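Long-range contact in inositol monophosphatase family protein (Staphylococcus aureus subsp. aureus MSSA476, PDB 4I3Y), which probably hydrolyses myo-inositol monophosphates to inositol and phosphate with the help of magnesium ions, and is inhibited by lithium: residues 73-77 and 212-216. Sequence-based numbering, arbitrary orientation.
Sequences LLAEE and KPWDI. With MG (magnesium ion), chain F; MG (magnesium ion), chain D.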
loop_
_atom_site.group_PDB
_atom_site.type_symbol
_atom_site.label_atom_id
_atom_site.label_comp_id
_atom_site.label_asym_id
_atom_site.label_seq_id
_atom_site.Cartn_x
_atom_site.Cartn_y
_atom_site.Cartn_z
ATOM N N LEU A 73 -16.866 -25.643 6.771
ATOM C CA LEU A 73 -16.403 -24.373 6.187
ATOM C C LEU A 73 -17.290 -23.160 6.559
ATOM O O LEU A 73 -18.508 -23.110 6.220
ATOM C CB LEU A 73 -16.251 -24.500 4.656
ATOM C CG LEU A 73 -15.841 -23.243 3.880
ATOM C CD1 LEU A 73 -14.402 -22.852 4.284
ATOM C CD2 LEU A 73 -15.898 -23.511 2.416
ATOM N N LEU A 74 -16.706 -22.217 7.286
ATOM C CA LEU A 74 -17.339 -20.896 7.456
ATOM C C LEU A 74 -16.704 -19.915 6.448
ATOM O O LEU A 74 -15.515 -19.649 6.548
ATOM C CB LEU A 74 -17.154 -20.425 8.900
ATOM C CG LEU A 74 -17.566 -18.996 9.379
ATOM C CD1 LEU A 74 -18.866 -18.620 8.787
ATOM C CD2 LEU A 74 -17.660 -18.911 10.885
ATOM N N ALA A 75 -17.458 -19.407 5.467
ATOM C CA ALA A 75 -16.834 -18.607 4.403
ATOM C C ALA A 75 -17.712 -17.472 3.911
ATOM O O ALA A 75 -18.987 -17.570 3.895
ATOM C CB ALA A 75 -16.420 -19.479 3.222
ATOM N N GLU A 76 -17.042 -16.409 3.469
ATOM C CA GLU A 76 -17.741 -15.227 3.038
ATOM C C GLU A 76 -18.882 -15.390 1.999
ATOM O O GLU A 76 -19.999 -14.863 2.176
ATOM C CB GLU A 76 -16.766 -14.194 2.501
ATOM C CG GLU A 76 -17.513 -12.886 2.228
ATOM C CD GLU A 76 -16.582 -11.725 1.942
ATOM O OE1 GLU A 76 -17.103 -10.587 1.744
ATOM O OE2 GLU A 76 -15.354 -11.945 1.941
ATOM N N GLU A 77 -18.614 -16.078 0.901
ATOM C CA GLU A 77 -19.562 -16.030 -0.194
ATOM C C GLU A 77 -20.619 -17.179 -0.189
ATOM O O GLU A 77 -20.993 -17.660 -1.215
ATOM C CB GLU A 77 -18.854 -15.917 -1.550
ATOM C CG GLU A 77 -17.667 -14.945 -1.603
ATOM C CD GLU A 77 -18.004 -13.459 -1.266
ATOM O OE1 GLU A 77 -19.224 -13.087 -1.233
ATOM O OE2 GLU A 77 -17.036 -12.660 -0.990
ATOM N N LYS A 212 -15.890 -9.096 9.510
ATOM C CA LYS A 212 -16.549 -10.398 9.544
ATOM C C LYS A 212 -15.568 -11.428 10.046
ATOM O O LYS A 212 -14.360 -11.165 10.051
ATOM C CB LYS A 212 -17.004 -10.770 8.154
ATOM C CG LYS A 212 -18.057 -9.783 7.667
ATOM C CD LYS A 212 -19.431 -10.027 8.298
ATOM C CE LYS A 212 -20.244 -8.764 8.595
ATOM N NZ LYS A 212 -19.634 -7.519 8.015
ATOM N N PRO A 213 -16.070 -12.618 10.429
ATOM C CA PRO A 213 -15.208 -13.688 10.934
ATOM C C PRO A 213 -14.001 -13.978 9.977
ATOM O O PRO A 213 -12.859 -14.127 10.461
ATOM C CB PRO A 213 -16.171 -14.902 10.985
ATOM C CG PRO A 213 -17.475 -14.258 11.355
ATOM C CD PRO A 213 -17.513 -12.955 10.570
ATOM N N TRP A 214 -14.292 -14.047 8.675
ATOM C CA TRP A 214 -13.308 -14.421 7.641
ATOM C C TRP A 214 -12.243 -13.318 7.408
ATOM O O TRP A 214 -11.140 -13.647 7.018
ATOM C CB TRP A 214 -14.007 -14.824 6.331
ATOM C CG TRP A 214 -15.122 -13.866 5.953
ATOM C CD1 TRP A 214 -14.966 -12.632 5.373
ATOM C CD2 TRP A 214 -16.535 -14.028 6.183
ATOM N NE1 TRP A 214 -16.191 -12.040 5.194
ATOM C CE2 TRP A 214 -17.175 -12.879 5.660
ATOM C CE3 TRP A 214 -17.322 -15.059 6.727
ATOM C CZ2 TRP A 214 -18.583 -12.702 5.676
ATOM C CZ3 TRP A 214 -18.732 -14.879 6.762
ATOM C CH2 TRP A 214 -19.345 -13.717 6.247
ATOM N N ASP A 215 -12.572 -12.035 7.658
ATOM C CA ASP A 215 -11.560 -10.942 7.486
ATOM C C ASP A 215 -10.421 -11.019 8.518
ATOM O O ASP A 215 -9.328 -10.484 8.287
ATOM C CB ASP A 215 -12.201 -9.539 7.610
ATOM C CG ASP A 215 -13.332 -9.314 6.652
ATOM O OD1 ASP A 215 -13.208 -9.548 5.416
ATOM O OD2 ASP A 215 -14.386 -8.873 7.175
ATOM N N ILE A 216 -10.686 -11.647 9.666
ATOM C CA ILE A 216 -9.718 -11.731 10.772
ATOM C C ILE A 216 -9.267 -13.137 11.188
ATOM O O ILE A 216 -8.501 -13.284 12.142
ATOM C CB ILE A 216 -10.236 -10.961 12.023
ATOM C CG1 ILE A 216 -11.590 -11.525 12.569
ATOM C CG2 ILE A 216 -10.433 -9.486 11.648
ATOM C CD1 ILE A 216 -11.872 -11.041 13.993
HETATM MG MG MG F . -16.581 -8.860 0.483
HETATM MG MG MG D . -13.587 -11.416 0.922
HETATM O O HOH W 1 -14.484 -12.766 -0.676
HETATM O O HOH W 2 -17.320 -10.027 -1.081
HETATM O O HOH W 3 -18.462 -8.227 1.457
HETATM O O HOH W 4 -16.450 -7.164 -0.836
#
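Ala75 and Trp214 have the closest CA atoms across the contact, 6.4 Å apart, where the end of strand 72-75 passes the short helical turn 213-216, whose backbone bonds are weak. Trp214 carries the contact. Its indole lies against the backbone and side chain of Glu76, with Glu76 CA over the ring plane and Glu76 CB over the face of the five-membered ring, 3.4 Å from its centroid, a CH-pi contact. Lys212 CB lies on the opposite face, toward the rim, and the indole is sandwiched. The Trp214 side chain sets out toward the strand, and a chi1 of 45°, with CG between its own backbone N and carbonyl carbon, lays the indole flat along Glu76. At the ring edge Leu74 CD1 meets Trp214 CZ3 at 4.3 Å, while Leu74 CD2 touches Pro213 CB. With CG anti to the backbone N (chi1 -172°) and the chain extended beyond it, Glu76 runs past Trp214 NE1 to the metals. Its carboxylate, turned 14° from the indole plane, bridges two magnesium ions, OE1 at 2.2 Å from the chain F ion and OE2 at 2.1 Å from the chain D ion; NE1 lies close to OE2 but at too poor an angle to bond. Lys42 also donates to Glu76 OE1. Glu77 is second shell: its OE2 accepts from two waters, one on each magnesium. Lys212 N donates to Asp215 OD2 (2.8 Å) on its anti side, tying the turn's start to that side chain. This is the metal centre of the inositol monophosphatase fold, where Asp94 and the Ile96 carbonyl join Glu76 on the chain D magnesium. Strand 72-75 edges its mixed sheet within this chain, bonded to strand 89-97; helix 51-67 packs on Ala75 and Glu77, and Trp214 reaches Ile92 and Asp94 of strand 89-97.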